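Local coordinates for Galactose/lactose metabolism regulatory protein GAL80 (Saccharomyces cerevisiae, PDB 3BTV) that represses the yeast galactose and lactose metabolic genes by binding the activator GAL4 and blocking its transcriptional activation when no inducing sugar is present, at residues 226-240 against 259-273. The protein carries 1 engineered substitution. Sequence-based numbering, arbitrary orientation.
Sequences SSYFSRINAMVFNNI and KTVPDHLLFQGTLLN
Asn233 and Gln268, then Met235 and Leu266, exchange paired backbone N-H···O bonds that join strands 231-237 and 264-271 antiparallel, axes 4.7 Å apart. At the far end Asp263 and His264 both face Phe237 in a classic beta bulge, with Asp263 N 2.7 Å from Phe237 O.

Beyond the bulge, the Asp263 carboxylate takes Asn239 N on the syn lone pair of OD1 (2.9 Å), while OD2 receives Ile240 N from above the carboxylate plane (2.7 Å) and Lys259 NZ in a salt bridge. Bent at chi3 and chi4 (68° and 44°), the Lys259 chain curls back, and NZ also reaches Asn238 OD1 (2.7 Å) and Val261 O. Replacing Asp263 by alanine is likely to leave the Asn239 and Ile240 amides without these acceptors and buried Lys259 without its countercharge.

Ile232, Ala234, Val236, Leu265 and Phe267 form the apolar face; helix 209-225 touches Leu265 and Phe229, helix 405-424 Ala234 and Leu265. From before the corner at 230, the Phe229 ring turns one face to the Phe267 edge, a T-shaped stack (planes at 87°); Leu271 CD2 covers the opposite face, a CH-pi contact 3.9 Å from the centroid. Ile232 CG2 meets Phe267 CZ at 3.6 Å.

On the other face, the Gln268 side chain meets the Asn233 side-chain amide of the second subunit. Strands 231-237 and 264-271 are neighbours in the large mixed sheet, consistent with the C-terminal sheet domain of the GFO/IDH/MocA family, which follows the Rossmann domain.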
# COMPACT_ATOMS: atom_id res chain seq x y z
N SER B 226 -1.94 -14.88 13.11
CA SER B 226 -3.07 -15.63 13.67
C SER B 226 -4.38 -14.85 13.57
O SER B 226 -5.12 -14.75 14.54
CB SER B 226 -2.82 -15.98 15.14
OG SER B 226 -1.65 -16.77 15.30
N SER B 227 -4.68 -14.30 12.40
CA SER B 227 -5.96 -13.63 12.19
C SER B 227 -6.43 -13.79 10.76
O SER B 227 -5.60 -13.80 9.85
CB SER B 227 -5.87 -12.13 12.51
OG SER B 227 -7.15 -11.52 12.36
N TYR B 228 -7.74 -13.91 10.57
CA TYR B 228 -8.34 -13.76 9.25
C TYR B 228 -8.74 -12.30 9.02
O TYR B 228 -8.67 -11.48 9.93
CB TYR B 228 -9.58 -14.67 9.09
CG TYR B 228 -9.25 -16.14 9.20
CD1 TYR B 228 -9.71 -16.89 10.27
CD2 TYR B 228 -8.45 -16.77 8.26
CE1 TYR B 228 -9.39 -18.24 10.39
CE2 TYR B 228 -8.13 -18.10 8.36
CZ TYR B 228 -8.60 -18.83 9.43
OH TYR B 228 -8.28 -20.16 9.53
N PHE B 229 -9.18 -12.00 7.80
CA PHE B 229 -9.60 -10.64 7.47
C PHE B 229 -11.04 -10.39 7.85
O PHE B 229 -11.86 -11.30 7.83
CB PHE B 229 -9.40 -10.37 5.98
CG PHE B 229 -7.98 -10.12 5.61
CD1 PHE B 229 -7.16 -11.18 5.26
CD2 PHE B 229 -7.46 -8.84 5.65
CE1 PHE B 229 -5.83 -10.95 4.94
CE2 PHE B 229 -6.12 -8.61 5.31
CZ PHE B 229 -5.32 -9.67 4.96
N SER B 230 -11.35 -9.14 8.19
CA SER B 230 -12.72 -8.73 8.48
C SER B 230 -13.32 -8.14 7.20
O SER B 230 -14.37 -8.57 6.73
CB SER B 230 -12.72 -7.70 9.61
OG SER B 230 -13.88 -6.90 9.58
N ARG B 231 -12.63 -7.15 6.65
CA ARG B 231 -13.10 -6.46 5.45
C ARG B 231 -11.96 -6.34 4.44
O ARG B 231 -10.82 -6.22 4.83
CB ARG B 231 -13.62 -5.07 5.82
CG ARG B 231 -14.81 -5.12 6.80
CD ARG B 231 -15.41 -3.74 7.08
NE ARG B 231 -16.24 -3.26 5.98
CZ ARG B 231 -17.24 -2.39 6.11
NH1 ARG B 231 -17.54 -1.90 7.31
NH2 ARG B 231 -17.94 -2.02 5.05
N ILE B 232 -12.28 -6.38 3.16
CA ILE B 232 -11.28 -6.20 2.12
C ILE B 232 -11.82 -5.40 0.94
O ILE B 232 -13.02 -5.38 0.66
CB ILE B 232 -10.77 -7.54 1.58
CG1 ILE B 232 -11.93 -8.31 0.94
CG2 ILE B 232 -10.18 -8.37 2.70
CD1 ILE B 232 -11.63 -8.94 -0.39
N ASN B 233 -10.90 -4.76 0.23
CA ASN B 233 -11.19 -4.17 -1.06
C ASN B 233 -10.04 -4.47 -2.00
O ASN B 233 -8.87 -4.34 -1.62
CB ASN B 233 -11.35 -2.65 -0.97
CG ASN B 233 -11.92 -2.05 -2.25
OD1 ASN B 233 -13.14 -1.93 -2.40
ND2 ASN B 233 -11.04 -1.67 -3.18
N ALA B 234 -10.35 -4.83 -3.23
CA ALA B 234 -9.31 -5.08 -4.22
C ALA B 234 -9.58 -4.41 -5.55
O ALA B 234 -10.72 -4.22 -5.97
CB ALA B 234 -9.13 -6.55 -4.42
N MET B 235 -8.50 -4.05 -6.24
CA MET B 235 -8.59 -3.68 -7.63
C MET B 235 -7.60 -4.56 -8.39
O MET B 235 -6.42 -4.64 -8.02
CB MET B 235 -8.26 -2.22 -7.84
CG MET B 235 -9.16 -1.28 -7.07
SD MET B 235 -8.61 0.44 -7.17
CE MET B 235 -9.82 1.24 -6.12
N VAL B 236 -8.10 -5.22 -9.43
CA VAL B 236 -7.32 -6.19 -10.19
C VAL B 236 -7.15 -5.65 -11.60
O VAL B 236 -8.11 -5.23 -12.23
CB VAL B 236 -8.03 -7.55 -10.21
CG1 VAL B 236 -7.25 -8.57 -11.03
CG2 VAL B 236 -8.26 -8.04 -8.79
N PHE B 237 -5.92 -5.67 -12.10
CA PHE B 237 -5.63 -5.00 -13.36
C PHE B 237 -5.13 -5.93 -14.47
O PHE B 237 -4.29 -6.80 -14.24
CB PHE B 237 -4.54 -3.95 -13.15
CG PHE B 237 -4.93 -2.85 -12.21
CD1 PHE B 237 -4.93 -3.05 -10.84
CD2 PHE B 237 -5.27 -1.60 -12.70
CE1 PHE B 237 -5.29 -2.02 -9.98
CE2 PHE B 237 -5.62 -0.57 -11.84
CZ PHE B 237 -5.63 -0.77 -10.49
N ASN B 238 -5.64 -5.72 -15.67
CA ASN B 238 -4.97 -6.25 -16.86
C ASN B 238 -4.59 -5.06 -17.73
O ASN B 238 -5.20 -4.82 -18.76
CB ASN B 238 -5.85 -7.25 -17.62
CG ASN B 238 -5.12 -7.91 -18.78
OD1 ASN B 238 -3.89 -7.83 -18.89
ND2 ASN B 238 -5.87 -8.55 -19.66
N ASN B 239 -3.59 -4.30 -17.29
CA ASN B 239 -3.12 -3.16 -18.06
C ASN B 239 -2.14 -3.60 -19.14
O ASN B 239 -1.67 -2.80 -19.94
CB ASN B 239 -2.42 -2.16 -17.15
CG ASN B 239 -3.38 -1.26 -16.39
OD1 ASN B 239 -4.57 -1.17 -16.70
ND2 ASN B 239 -2.85 -0.57 -15.38
N ILE B 240 -1.80 -4.88 -19.13
CA ILE B 240 -0.85 -5.44 -20.08
C ILE B 240 -1.50 -6.63 -20.79
O ILE B 240 -1.12 -7.78 -20.55
CB ILE B 240 0.47 -5.90 -19.38
CG1 ILE B 240 1.01 -4.79 -18.46
CG2 ILE B 240 1.52 -6.31 -20.40
CD1 ILE B 240 2.29 -5.19 -17.70
N LYS B 259 -2.53 -11.92 -22.94
CA LYS B 259 -2.63 -12.38 -21.57
C LYS B 259 -4.01 -11.98 -21.06
O LYS B 259 -4.42 -10.83 -21.21
CB LYS B 259 -1.54 -11.72 -20.72
CG LYS B 259 -1.58 -12.04 -19.22
CD LYS B 259 -0.36 -11.46 -18.48
CE LYS B 259 -0.39 -9.92 -18.43
NZ LYS B 259 -1.74 -9.34 -18.09
N THR B 260 -4.74 -12.92 -20.48
CA THR B 260 -6.00 -12.54 -19.85
C THR B 260 -5.92 -12.57 -18.32
O THR B 260 -6.86 -12.15 -17.65
CB THR B 260 -7.17 -13.40 -20.34
OG1 THR B 260 -6.86 -14.78 -20.15
CG2 THR B 260 -7.45 -13.12 -21.82
N VAL B 261 -4.82 -13.07 -17.76
CA VAL B 261 -4.60 -12.98 -16.31
C VAL B 261 -4.08 -11.59 -15.89
O VAL B 261 -3.54 -10.85 -16.71
CB VAL B 261 -3.67 -14.11 -15.81
CG1 VAL B 261 -4.29 -15.47 -16.09
CG2 VAL B 261 -2.31 -13.99 -16.45
N PRO B 262 -4.24 -11.23 -14.60
CA PRO B 262 -3.88 -9.87 -14.17
C PRO B 262 -2.38 -9.58 -14.16
O PRO B 262 -1.56 -10.48 -14.01
CB PRO B 262 -4.40 -9.81 -12.73
CG PRO B 262 -5.38 -10.95 -12.62
CD PRO B 262 -4.85 -12.01 -13.51
N ASP B 263 -2.04 -8.31 -14.33
CA ASP B 263 -0.66 -7.84 -14.17
C ASP B 263 -0.47 -6.94 -12.96
O ASP B 263 0.63 -6.45 -12.71
CB ASP B 263 -0.19 -7.10 -15.42
CG ASP B 263 -1.28 -6.26 -16.02
OD1 ASP B 263 -1.64 -5.23 -15.42
OD2 ASP B 263 -1.79 -6.65 -17.10
N HIS B 264 -1.54 -6.67 -12.22
CA HIS B 264 -1.38 -5.93 -10.96
C HIS B 264 -2.54 -6.16 -10.02
O HIS B 264 -3.68 -6.30 -10.46
CB HIS B 264 -1.25 -4.43 -11.19
CG HIS B 264 -0.45 -3.72 -10.14
ND1 HIS B 264 -1.01 -3.25 -8.98
CD2 HIS B 264 0.86 -3.40 -10.08
CE1 HIS B 264 -0.08 -2.66 -8.24
NE2 HIS B 264 1.07 -2.73 -8.90
N LEU B 265 -2.24 -6.19 -8.73
CA LEU B 265 -3.25 -6.32 -7.71
C LEU B 265 -3.01 -5.24 -6.65
O LEU B 265 -1.89 -5.10 -6.13
CB LEU B 265 -3.19 -7.71 -7.05
CG LEU B 265 -4.03 -7.86 -5.77
CD1 LEU B 265 -5.52 -7.82 -6.07
CD2 LEU B 265 -3.69 -9.12 -4.99
N LEU B 266 -4.06 -4.48 -6.36
CA LEU B 266 -4.06 -3.59 -5.20
C LEU B 266 -5.01 -4.21 -4.22
O LEU B 266 -6.13 -4.56 -4.57
CB LEU B 266 -4.56 -2.18 -5.54
CG LEU B 266 -3.79 -1.36 -6.58
CD1 LEU B 266 -4.53 -0.07 -6.89
CD2 LEU B 266 -2.37 -1.07 -6.09
N PHE B 267 -4.56 -4.38 -2.99
CA PHE B 267 -5.41 -5.02 -1.99
C PHE B 267 -5.24 -4.33 -0.67
O PHE B 267 -4.12 -4.08 -0.21
CB PHE B 267 -5.05 -6.51 -1.88
CG PHE B 267 -5.66 -7.20 -0.68
CD1 PHE B 267 -6.80 -7.98 -0.80
CD2 PHE B 267 -5.06 -7.10 0.57
CE1 PHE B 267 -7.34 -8.62 0.30
CE2 PHE B 267 -5.60 -7.74 1.68
CZ PHE B 267 -6.73 -8.50 1.54
N GLN B 268 -6.35 -3.99 -0.04
CA GLN B 268 -6.26 -3.38 1.29
C GLN B 268 -7.36 -3.97 2.14
O GLN B 268 -8.40 -4.36 1.63
CB GLN B 268 -6.34 -1.85 1.21
CG GLN B 268 -7.69 -1.31 0.75
CD GLN B 268 -7.66 0.20 0.47
OE1 GLN B 268 -8.69 0.86 0.37
NE2 GLN B 268 -6.46 0.73 0.34
N GLY B 269 -7.12 -4.08 3.43
CA GLY B 269 -8.10 -4.69 4.30
C GLY B 269 -7.74 -4.60 5.76
O GLY B 269 -6.71 -4.01 6.12
N THR B 270 -8.59 -5.18 6.59
CA THR B 270 -8.41 -5.12 8.03
C THR B 270 -8.41 -6.53 8.60
O THR B 270 -9.25 -7.35 8.24
CB THR B 270 -9.56 -4.35 8.69
OG1 THR B 270 -10.79 -4.95 8.31
CG2 THR B 270 -9.58 -2.92 8.22
N LEU B 271 -7.47 -6.80 9.50
CA LEU B 271 -7.45 -8.07 10.21
C LEU B 271 -8.53 -8.08 11.29
O LEU B 271 -8.69 -7.11 12.03
CB LEU B 271 -6.08 -8.33 10.85
CG LEU B 271 -4.90 -8.47 9.89
CD1 LEU B 271 -3.62 -8.78 10.67
CD2 LEU B 271 -5.17 -9.56 8.85
N LEU B 272 -9.26 -9.20 11.38
CA LEU B 272 -10.28 -9.36 12.43
C LEU B 272 -9.74 -9.05 13.82
O LEU B 272 -10.36 -8.32 14.60
CB LEU B 272 -10.83 -10.78 12.40
CG LEU B 272 -12.14 -10.91 11.64
CD1 LEU B 272 -12.51 -12.37 11.49
CD2 LEU B 272 -13.26 -10.13 12.35
N ASN B 273 -8.57 -9.59 14.13
CA ASN B 273 -7.96 -9.35 15.43
C ASN B 273 -7.26 -8.00 15.49
O ASN B 273 -6.14 -7.85 15.00
CB ASN B 273 -6.99 -10.48 15.79
CG ASN B 273 -7.70 -11.83 15.95
OD1 ASN B 273 -8.92 -11.89 16.11
ND2 ASN B 273 -6.93 -12.91 15.92